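Local coordinates for protein CBIX (PDB 4CCS) that probably inserts ferrous iron into sirohydrochlorin, the terminal step of siroheme biosynthesis in denitrifying bacteria, as a member of the CbiX group of chelatases, at residues 26-36 with 216-227; 55-66 with 84-95. All blocks are in the same frame, centred on the assembly; numbering follows the deposited sequence.

Contact 1: residues 26-36 with 216-227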
loop_
_atom_site.group_PDB
_atom_site.type_symbol
_atom_site.label_atom_id
_atom_site.label_comp_id
_atom_site.label_asym_id
_atom_site.label_seq_id
_atom_site.Cartn_x
_atom_site.Cartn_y
_atom_site.Cartn_z
ATOM N N LEU A 26 8.464 -0.510 10.595
ATOM C CA LEU A 26 7.200 0.209 10.421
ATOM C C LEU A 26 6.365 0.156 11.710
ATOM O O LEU A 26 5.902 1.195 12.167
ATOM C CB LEU A 26 6.391 -0.360 9.232
ATOM C CG LEU A 26 5.039 0.337 8.953
ATOM C CD1 LEU A 26 5.245 1.766 8.453
ATOM C CD2 LEU A 26 4.209 -0.456 7.954
ATOM N N ALA A 27 6.218 -1.036 12.318
ATOM C CA ALA A 27 5.457 -1.189 13.566
ATOM C C ALA A 27 6.075 -0.362 14.705
ATOM O O ALA A 27 5.326 0.154 15.538
ATOM C CB ALA A 27 5.377 -2.650 13.959
ATOM N N ALA A 28 7.427 -0.196 14.705
ATOM C CA ALA A 28 8.153 0.600 15.697
ATOM C C ALA A 28 7.857 2.102 15.550
ATOM O O ALA A 28 7.906 2.822 16.545
ATOM C CB ALA A 28 9.648 0.338 15.613
ATOM N N ARG A 29 7.525 2.568 14.327
ATOM C CA ARG A 29 7.156 3.963 14.078
ATOM C C ARG A 29 5.691 4.183 14.476
ATOM O O ARG A 29 5.350 5.261 14.969
ATOM C CB ARG A 29 7.419 4.375 12.618
ATOM C CG ARG A 29 8.906 4.515 12.266
ATOM C CD ARG A 29 9.139 4.354 10.779
ATOM N NE ARG A 29 8.809 5.572 10.037
ATOM C CZ ARG A 29 8.342 5.603 8.789
ATOM N NH1 ARG A 29 8.114 4.470 8.126
ATOM N NH2 ARG A 29 8.075 6.764 8.205
ATOM N N VAL A 30 4.836 3.159 14.295
ATOM C CA VAL A 30 3.418 3.176 14.681
ATOM C C VAL A 30 3.301 3.216 16.227
ATOM O O VAL A 30 2.536 4.024 16.770
ATOM C CB VAL A 30 2.637 1.974 14.055
ATOM C CG1 VAL A 30 1.222 1.830 14.627
ATOM C CG2 VAL A 30 2.591 2.069 12.526
ATOM N N ALA A 31 4.079 2.345 16.912
ATOM C CA ALA A 31 4.097 2.126 18.365
ATOM C C ALA A 31 3.973 3.410 19.250
ATOM O O ALA A 31 3.005 3.451 20.006
ATOM C CB ALA A 31 5.324 1.309 18.767
ATOM N N PRO A 32 4.869 4.451 19.151
ATOM C CA PRO A 32 4.714 5.632 20.035
ATOM C C PRO A 32 3.443 6.468 19.812
ATOM O O PRO A 32 3.127 7.332 20.637
ATOM C CB PRO A 32 5.979 6.448 19.776
ATOM C CG PRO A 32 6.411 6.060 18.414
ATOM C CD PRO A 32 6.056 4.615 18.283
ATOM N N LEU A 33 2.698 6.176 18.726
ATOM C CA LEU A 33 1.469 6.869 18.358
ATOM C C LEU A 33 0.201 6.176 18.871
ATOM O O LEU A 33 -0.875 6.768 18.790
ATOM C CB LEU A 33 1.418 7.102 16.827
ATOM C CG LEU A 33 2.671 7.701 16.171
ATOM C CD1 LEU A 33 2.531 7.734 14.671
ATOM C CD2 LEU A 33 2.977 9.102 16.698
ATOM N N VAL A 34 0.315 4.926 19.388
ATOM C CA VAL A 34 -0.798 4.144 19.959
ATOM C C VAL A 34 -0.355 3.610 21.354
ATOM O O VAL A 34 -0.170 2.400 21.496
ATOM C CB VAL A 34 -1.299 2.979 19.048
ATOM C CG1 VAL A 34 -2.671 2.469 19.488
ATOM C CG2 VAL A 34 -1.323 3.366 17.585
ATOM N N PRO A 35 -0.188 4.498 22.383
ATOM C CA PRO A 35 0.273 4.043 23.705
ATOM C C PRO A 35 -0.602 2.990 24.394
ATOM O O PRO A 35 -0.076 2.183 25.157
ATOM C CB PRO A 35 0.362 5.340 24.524
ATOM C CG PRO A 35 0.478 6.425 23.520
ATOM C CD PRO A 35 -0.388 5.965 22.384
ATOM N N GLN A 36 -1.914 2.960 24.098
ATOM C CA GLN A 36 -2.854 2.000 24.683
ATOM C C GLN A 36 -2.721 0.566 24.106
ATOM O O GLN A 36 -3.428 -0.342 24.545
ATOM C CB GLN A 36 -4.308 2.516 24.588
ATOM C CG GLN A 36 -4.824 2.741 23.158
ATOM C CD GLN A 36 -4.617 4.151 22.632
ATOM O OE1 GLN A 36 -3.490 4.643 22.502
ATOM N NE2 GLN A 36 -5.702 4.812 22.237
ATOM N N PRO A 216 2.932 5.832 9.273
ATOM C CA PRO A 216 2.739 5.390 10.671
ATOM C C PRO A 216 1.551 6.075 11.386
ATOM O O PRO A 216 0.764 5.385 12.019
ATOM C CB PRO A 216 4.085 5.694 11.335
ATOM C CG PRO A 216 5.064 5.605 10.216
ATOM C CD PRO A 216 4.347 6.183 9.028
ATOM N N ALA A 217 1.374 7.399 11.205
ATOM C CA ALA A 217 0.260 8.148 11.821
ATOM C C ALA A 217 -1.084 7.698 11.270
ATOM O O ALA A 217 -2.026 7.519 12.036
ATOM C CB ALA A 217 0.452 9.646 11.616
ATOM N N MET A 218 -1.142 7.391 9.955
ATOM C CA MET A 218 -2.339 6.885 9.295
ATOM C C MET A 218 -2.749 5.528 9.895
ATOM O O MET A 218 -3.912 5.340 10.251
ATOM C CB MET A 218 -2.101 6.801 7.765
ATOM C CG MET A 218 -3.313 6.383 6.987
ATOM S SD MET A 218 -3.009 6.104 5.217
ATOM C CE MET A 218 -2.452 4.413 5.276
ATOM N N ILE A 219 -1.787 4.591 10.038
ATOM C CA ILE A 219 -2.051 3.263 10.619
ATOM C C ILE A 219 -2.494 3.417 12.091
ATOM O O ILE A 219 -3.465 2.787 12.506
ATOM C CB ILE A 219 -0.823 2.321 10.462
ATOM C CG1 ILE A 219 -0.444 2.145 8.962
ATOM C CG2 ILE A 219 -1.078 0.963 11.149
ATOM C CD1 ILE A 219 0.821 1.221 8.688
ATOM N N ALA A 220 -1.781 4.257 12.856
ATOM C CA ALA A 220 -2.110 4.527 14.261
ATOM C C ALA A 220 -3.579 4.985 14.428
ATOM O O ALA A 220 -4.281 4.489 15.315
ATOM C CB ALA A 220 -1.166 5.583 14.818
ATOM N N GLU A 221 -4.052 5.894 13.539
ATOM C CA GLU A 221 -5.431 6.404 13.616
ATOM C C GLU A 221 -6.441 5.325 13.330
ATOM O O GLU A 221 -7.469 5.283 13.999
ATOM C CB GLU A 221 -5.660 7.665 12.745
ATOM C CG GLU A 221 -4.799 8.859 13.148
ATOM C CD GLU A 221 -4.903 9.372 14.579
ATOM O OE1 GLU A 221 -5.960 9.174 15.214
ATOM O OE2 GLU A 221 -3.932 9.999 15.056
ATOM N N SER A 222 -6.119 4.393 12.408
ATOM C CA SER A 222 -6.978 3.260 12.095
ATOM C C SER A 222 -7.043 2.239 13.245
ATOM O O SER A 222 -8.103 1.663 13.471
ATOM C CB SER A 222 -6.561 2.612 10.778
ATOM O OG SER A 222 -6.877 3.517 9.733
ATOM N N ILE A 223 -5.926 2.040 13.980
ATOM C CA ILE A 223 -5.868 1.151 15.150
ATOM C C ILE A 223 -6.720 1.774 16.295
ATOM O O ILE A 223 -7.610 1.106 16.830
ATOM C CB ILE A 223 -4.404 0.876 15.614
ATOM C CG1 ILE A 223 -3.610 0.047 14.556
ATOM C CG2 ILE A 223 -4.394 0.163 16.978
ATOM C CD1 ILE A 223 -2.087 0.129 14.722
ATOM N N LYS A 224 -6.428 3.043 16.651
ATOM C CA LYS A 224 -7.119 3.826 17.693
ATOM C C LYS A 224 -8.642 3.814 17.506
ATOM O O LYS A 224 -9.370 3.656 18.484
ATOM C CB LYS A 224 -6.604 5.271 17.724
ATOM C CG LYS A 224 -5.267 5.444 18.435
ATOM C CD LYS A 224 -4.926 6.913 18.678
ATOM C CE LYS A 224 -4.057 7.516 17.601
ATOM N NZ LYS A 224 -3.649 8.905 17.935
ATOM N N ALA A 225 -9.112 3.929 16.245
ATOM C CA ALA A 225 -10.531 3.911 15.874
ATOM C C ALA A 225 -11.184 2.546 16.109
ATOM O O ALA A 225 -12.396 2.482 16.328
ATOM C CB ALA A 225 -10.697 4.324 14.415
ATOM N N ALA A 226 -10.393 1.456 16.043
ATOM C CA ALA A 226 -10.896 0.092 16.240
ATOM C C ALA A 226 -10.851 -0.380 17.706
ATOM O O ALA A 226 -11.394 -1.441 18.025
ATOM C CB ALA A 226 -10.148 -0.873 15.344
ATOM N N LEU A 227 -10.218 0.408 18.591
ATOM C CA LEU A 227 -10.126 0.096 20.024
ATOM C C LEU A 227 -11.322 0.687 20.787
ATOM O O LEU A 227 -11.937 1.650 20.322
ATOM C CB LEU A 227 -8.811 0.630 20.630
ATOM C CG LEU A 227 -7.492 0.090 20.066
ATOM C CD1 LEU A 227 -6.370 1.055 20.329
ATOM C CD2 LEU A 227 -7.150 -1.287 20.624
#
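V30 places CG1 anti to the backbone N (chi1 170°), against CD1 of I223, and CG2 anti to the carbonyl carbon, against P216; its side chain sits as a knob in the hole formed by P216, I219, A220 and I223 on helix 215-226. CG1 of V30 comes to 3.7 Å from CD1 of I223, while its CG2 rests 3.8 Å from CA of P216. V34, in the loop that follows, uses both methyls: its CG1 reaches CG2 of I223 and CD1 of L227, and its CG2 presses on CB of A220 at 3.5 Å. The same alanine methyl meets CB of L33 at 3.6 Å, and the small side chain of A220 is consistent with two neighbours closing on it. L33 also lays CD1 along the backbone of P216 and A217.

At the near end, R29 bends at chi3 and sets one guanidinium face against CG of P216, which lies 3.6 Å from that plane, over its centre. At the far end CG of Q36 touches CD1 of L227, at 3.6 Å. Helices 26-30 and 216-226 cross at -65°, their axes 9.0 Å apart at closest approach, and I219 and I223 continue inward onto strand 4-9. The pairing thus joins two helices on one face of the N-terminal parallel sheet. K224 spends its charge within its own helix, in a salt bridge from NZ to OE2 of E221. Cohesion between the segments therefore rests on apolar fit, with R29 lending a guanidinium face and Q36 and K224 mostly their methylene carbons at the rim.

Contact 2: residues 55-66 with 84-95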
loop_
_atom_site.group_PDB
_atom_site.type_symbol
_atom_site.label_atom_id
_atom_site.label_comp_id
_atom_site.label_asym_id
_atom_site.label_seq_id
_atom_site.Cartn_x
_atom_site.Cartn_y
_atom_site.Cartn_z
ATOM N N ASP A 55 -6.681 -14.591 20.357
ATOM C CA ASP A 55 -8.075 -14.204 20.137
ATOM C C ASP A 55 -8.391 -12.726 20.417
ATOM O O ASP A 55 -9.384 -12.224 19.892
ATOM C CB ASP A 55 -9.021 -15.124 20.933
ATOM C CG ASP A 55 -9.247 -16.475 20.276
ATOM O OD1 ASP A 55 -9.070 -16.573 19.041
ATOM O OD2 ASP A 55 -9.632 -17.424 20.992
ATOM N N GLU A 56 -7.556 -12.027 21.210
ATOM C CA GLU A 56 -7.771 -10.606 21.504
ATOM C C GLU A 56 -6.816 -9.679 20.723
ATOM O O GLU A 56 -6.712 -8.492 21.042
ATOM C CB GLU A 56 -7.727 -10.339 23.023
ATOM C CG GLU A 56 -9.032 -10.674 23.736
ATOM C CD GLU A 56 -10.086 -9.580 23.723
ATOM O OE1 GLU A 56 -10.668 -9.318 22.644
ATOM O OE2 GLU A 56 -10.341 -8.991 24.799
ATOM N N THR A 57 -6.138 -10.211 19.691
ATOM C CA THR A 57 -5.207 -9.420 18.869
ATOM C C THR A 57 -5.951 -8.786 17.687
ATOM O O THR A 57 -6.823 -9.428 17.095
ATOM C CB THR A 57 -3.999 -10.289 18.399
ATOM O OG1 THR A 57 -3.354 -10.879 19.530
ATOM C CG2 THR A 57 -2.960 -9.499 17.597
ATOM N N LEU A 58 -5.603 -7.530 17.351
ATOM C CA LEU A 58 -6.134 -6.840 16.173
ATOM C C LEU A 58 -5.075 -6.971 15.063
ATOM O O LEU A 58 -3.890 -6.811 15.330
ATOM C CB LEU A 58 -6.415 -5.346 16.439
ATOM C CG LEU A 58 -7.407 -4.955 17.559
ATOM C CD1 LEU A 58 -7.736 -3.479 17.466
ATOM C CD2 LEU A 58 -8.697 -5.741 17.470
ATOM N N ILE A 59 -5.502 -7.270 13.838
ATOM C CA ILE A 59 -4.606 -7.414 12.688
ATOM C C ILE A 59 -4.792 -6.239 11.730
ATOM O O ILE A 59 -5.904 -6.044 11.230
ATOM C CB ILE A 59 -4.837 -8.787 11.965
ATOM C CG1 ILE A 59 -4.769 -10.018 12.940
ATOM C CG2 ILE A 59 -3.899 -8.963 10.762
ATOM C CD1 ILE A 59 -3.419 -10.223 13.792
ATOM N N TYR A 60 -3.720 -5.460 11.470
ATOM C CA TYR A 60 -3.778 -4.396 10.461
ATOM C C TYR A 60 -3.057 -4.955 9.212
ATOM O O TYR A 60 -1.826 -5.021 9.198
ATOM C CB TYR A 60 -3.151 -3.069 10.923
ATOM C CG TYR A 60 -3.295 -1.953 9.902
ATOM C CD1 TYR A 60 -2.337 -1.760 8.908
ATOM C CD2 TYR A 60 -4.389 -1.090 9.931
ATOM C CE1 TYR A 60 -2.472 -0.747 7.958
ATOM C CE2 TYR A 60 -4.528 -0.065 8.992
ATOM C CZ TYR A 60 -3.572 0.094 7.999
ATOM O OH TYR A 60 -3.691 1.118 7.088
ATOM N N PRO A 61 -3.816 -5.384 8.196
ATOM C CA PRO A 61 -3.194 -5.952 6.994
ATOM C C PRO A 61 -2.713 -4.883 6.008
ATOM O O PRO A 61 -3.488 -4.011 5.599
ATOM C CB PRO A 61 -4.291 -6.843 6.404
ATOM C CG PRO A 61 -5.594 -6.302 6.945
ATOM C CD PRO A 61 -5.295 -5.358 8.088
ATOM N N LEU A 62 -1.436 -4.970 5.591
ATOM C CA LEU A 62 -0.883 -4.055 4.578
ATOM C C LEU A 62 -1.280 -4.532 3.164
ATOM O O LEU A 62 -0.423 -4.715 2.297
ATOM C CB LEU A 62 0.652 -3.952 4.709
ATOM C CG LEU A 62 1.215 -3.240 5.942
ATOM C CD1 LEU A 62 2.745 -3.315 5.949
ATOM C CD2 LEU A 62 0.789 -1.769 5.986
ATOM N N PHE A 63 -2.573 -4.791 2.952
ATOM C CA PHE A 63 -3.084 -5.279 1.666
ATOM C C PHE A 63 -3.750 -4.124 0.918
ATOM O O PHE A 63 -4.159 -3.155 1.558
ATOM C CB PHE A 63 -4.047 -6.464 1.863
ATOM C CG PHE A 63 -3.559 -7.631 2.710
ATOM C CD1 PHE A 63 -2.202 -7.804 2.984
ATOM C CD2 PHE A 63 -4.454 -8.593 3.177
ATOM C CE1 PHE A 63 -1.755 -8.888 3.754
ATOM C CE2 PHE A 63 -4.008 -9.671 3.952
ATOM C CZ PHE A 63 -2.663 -9.814 4.232
ATOM N N MET A 64 -3.838 -4.211 -0.428
ATOM C CA MET A 64 -4.417 -3.136 -1.251
ATOM C C MET A 64 -5.947 -3.153 -1.341
ATOM O O MET A 64 -6.549 -2.139 -1.705
ATOM C CB MET A 64 -3.797 -3.114 -2.666
ATOM C CG MET A 64 -2.278 -2.902 -2.689
ATOM S SD MET A 64 -1.593 -1.674 -1.537
ATOM C CE MET A 64 -2.287 -0.144 -2.171
ATOM N N ALA A 65 -6.572 -4.298 -1.059
ATOM C CA ALA A 65 -8.036 -4.444 -1.092
ATOM C C ALA A 65 -8.476 -5.626 -0.241
ATOM O O ALA A 65 -7.637 -6.391 0.239
ATOM C CB ALA A 65 -8.525 -4.629 -2.534
ATOM N N THR A 66 -9.795 -5.742 -0.031
ATOM C CA THR A 66 -10.457 -6.837 0.672
ATOM C C THR A 66 -10.700 -7.923 -0.406
ATOM O O THR A 66 -10.781 -7.595 -1.590
ATOM C CB THR A 66 -11.749 -6.280 1.322
ATOM O OG1 THR A 66 -11.386 -5.269 2.266
ATOM C CG2 THR A 66 -12.588 -7.343 2.025
ATOM N N PRO A 84 -8.425 -17.917 16.219
ATOM C CA PRO A 84 -9.596 -17.848 15.328
ATOM C C PRO A 84 -10.443 -16.586 15.480
ATOM O O PRO A 84 -11.015 -16.125 14.492
ATOM C CB PRO A 84 -10.397 -19.110 15.686
ATOM C CG PRO A 84 -9.947 -19.473 17.045
ATOM C CD PRO A 84 -8.492 -19.140 17.049
ATOM N N LYS A 85 -10.529 -16.036 16.704
ATOM C CA LYS A 85 -11.316 -14.838 16.995
ATOM C C LYS A 85 -10.533 -13.522 16.843
ATOM O O LYS A 85 -11.060 -12.468 17.210
ATOM C CB LYS A 85 -11.979 -14.939 18.381
ATOM C CG LYS A 85 -13.244 -15.791 18.382
ATOM C CD LYS A 85 -13.821 -15.963 19.783
ATOM C CE LYS A 85 -15.072 -16.813 19.792
ATOM N NZ LYS A 85 -14.790 -18.246 19.490
ATOM N N ALA A 86 -9.297 -13.572 16.285
ATOM C CA ALA A 86 -8.488 -12.372 16.053
ATOM C C ALA A 86 -9.173 -11.494 14.994
ATOM O O ALA A 86 -9.530 -11.974 13.914
ATOM C CB ALA A 86 -7.076 -12.745 15.620
ATOM N N ARG A 87 -9.413 -10.231 15.351
ATOM C CA ARG A 87 -10.101 -9.254 14.519
ATOM C C ARG A 87 -9.191 -8.678 13.433
ATOM O O ARG A 87 -8.118 -8.164 13.735
ATOM C CB ARG A 87 -10.677 -8.142 15.407
ATOM C CG ARG A 87 -11.577 -7.141 14.691
ATOM C CD ARG A 87 -12.089 -6.102 15.670
ATOM N NE ARG A 87 -12.668 -4.946 14.987
ATOM C CZ ARG A 87 -12.962 -3.794 15.583
ATOM N NH1 ARG A 87 -12.730 -3.632 16.880
ATOM N NH2 ARG A 87 -13.481 -2.794 14.884
ATOM N N ILE A 88 -9.646 -8.741 12.174
ATOM C CA ILE A 88 -8.910 -8.196 11.028
ATOM C C ILE A 88 -9.488 -6.824 10.668
ATOM O O ILE A 88 -10.658 -6.712 10.293
ATOM C CB ILE A 88 -8.883 -9.175 9.818
ATOM C CG1 ILE A 88 -8.278 -10.544 10.221
ATOM C CG2 ILE A 88 -8.118 -8.550 8.637
ATOM C CD1 ILE A 88 -8.637 -11.699 9.306
ATOM N N LEU A 89 -8.665 -5.792 10.782
ATOM C CA LEU A 89 -9.058 -4.421 10.476
ATOM C C LEU A 89 -9.128 -4.189 8.949
ATOM O O LEU A 89 -8.620 -5.038 8.197
ATOM C CB LEU A 89 -8.073 -3.419 11.122
ATOM C CG LEU A 89 -7.807 -3.536 12.632
ATOM C CD1 LEU A 89 -6.966 -2.387 13.117
ATOM C CD2 LEU A 89 -9.104 -3.665 13.437
ATOM N N PRO A 90 -9.742 -3.051 8.486
ATOM C CA PRO A 90 -9.739 -2.732 7.054
ATOM C C PRO A 90 -8.282 -2.585 6.586
ATOM O O PRO A 90 -7.444 -2.071 7.336
ATOM C CB PRO A 90 -10.478 -1.394 6.992
ATOM C CG PRO A 90 -11.467 -1.492 8.089
ATOM C CD PRO A 90 -10.777 -2.251 9.192
ATOM N N PRO A 91 -7.967 -3.067 5.377
ATOM C CA PRO A 91 -6.588 -3.021 4.884
ATOM C C PRO A 91 -6.068 -1.620 4.539
ATOM O O PRO A 91 -6.853 -0.691 4.334
ATOM C CB PRO A 91 -6.636 -3.927 3.657
ATOM C CG PRO A 91 -8.014 -3.767 3.146
ATOM C CD PRO A 91 -8.865 -3.696 4.387
ATOM N N PHE A 92 -4.728 -1.493 4.438
ATOM C CA PHE A 92 -3.992 -0.285 4.051
ATOM C C PHE A 92 -4.637 0.404 2.830
ATOM O O PHE A 92 -4.809 1.625 2.839
ATOM C CB PHE A 92 -2.514 -0.657 3.729
ATOM C CG PHE A 92 -1.656 0.473 3.195
ATOM C CD1 PHE A 92 -0.979 1.321 4.057
ATOM C CD2 PHE A 92 -1.538 0.694 1.826
ATOM C CE1 PHE A 92 -0.185 2.371 3.558
ATOM C CE2 PHE A 92 -0.769 1.756 1.333
ATOM C CZ PHE A 92 -0.100 2.586 2.203
ATOM N N GLY A 93 -4.995 -0.377 1.792
ATOM C CA GLY A 93 -5.579 0.175 0.559
ATOM C C GLY A 93 -6.925 0.892 0.770
ATOM O O GLY A 93 -7.228 1.829 0.029
ATOM N N SER A 94 -7.706 0.458 1.775
ATOM C CA SER A 94 -9.015 1.054 2.078
ATOM C C SER A 94 -8.940 2.056 3.229
ATOM O O SER A 94 -9.972 2.547 3.692
ATOM C CB SER A 94 -10.040 -0.038 2.375
ATOM O OG SER A 94 -9.744 -0.681 3.602
ATOM N N ASP A 95 -7.721 2.379 3.693
ATOM C CA ASP A 95 -7.550 3.324 4.789
ATOM C C ASP A 95 -8.128 4.708 4.431
ATOM O O ASP A 95 -7.839 5.210 3.344
ATOM C CB ASP A 95 -6.081 3.434 5.203
ATOM C CG ASP A 95 -5.924 4.017 6.588
ATOM O OD1 ASP A 95 -6.233 5.211 6.761
ATOM O OD2 ASP A 95 -5.467 3.271 7.503
HETATM O O HOH W 1 -12.391 -2.679 4.254
#
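Parallel strands 57-61 and 87-88, the two ends of a beta-alpha-beta unit whose crossover is helix 68-80, are joined here at the edge of the N-terminal sheet, and the pairing runs on beyond the strands. Backbone bonds form the ladder. I59 is gripped twice: its N donates to O of R87 at 2.8 Å, and its O accepts from N of L89, both bonds nearly straight. After the strands, N of F92 reaches O of P61, and N of G93 reaches O of F63 at 2.9 Å. G93 packs against M64 so closely that a side chain would collide with O of M64.

Apolar contacts divide between the faces. L58 and R87 lie side by side, CD2 of the leucine 3.7 Å from CB of the arginine; on the other face CB of I59 meets CG1 of I88, and the P61 ring adds CG against CG2 of I88. CB of P91 meets CB of F63, and M64 SD makes an oblique Met-aromatic contact with F92, 4.1 Å from CD2.

Polar side chains act at both ends. D55 OD1 accepts from N of K85 at 2.8 Å, the donor standing 43° out of the carboxylate plane. With CG set anti to the backbone N (chi1 -176°), Y60 carries its hydroxyl to D95, where OH donates to OD2 at 2.8 Å, on the anti side and somewhat out of the carboxylate plane, with ring and carboxylate planes 59° apart. A phenylalanine in place of Y60 would probably leave D95 OD2 with one donor fewer, held by S222 OG of helix 215-226 but no longer tied to strand 57-61. The second oxygen of this aspartate, OD1, caps N of G97 ahead of helix 98-113.

From the N terminus the chain makes strand 4-9 and then helix 16-30, whose end enters contact 1 before strand 38-43 is laid down. Contact 2 follows, closing a short loop around helix 68-80 and fixing edge strand 87-88 beside strand 57-61. The chain then builds a second parallel sheet of the same strand order, and only with helix 215-226 does it return to close contact 1. Contact 2 is thus nested inside the much longer loop of contact 1. The two touch where M218 packs on F92 and O of A226 accepts a weak hydrogen bond from NH1 of R87; helix 215-226 therefore packs against both helix 16-30 and the strand 57-61 side of the first sheet.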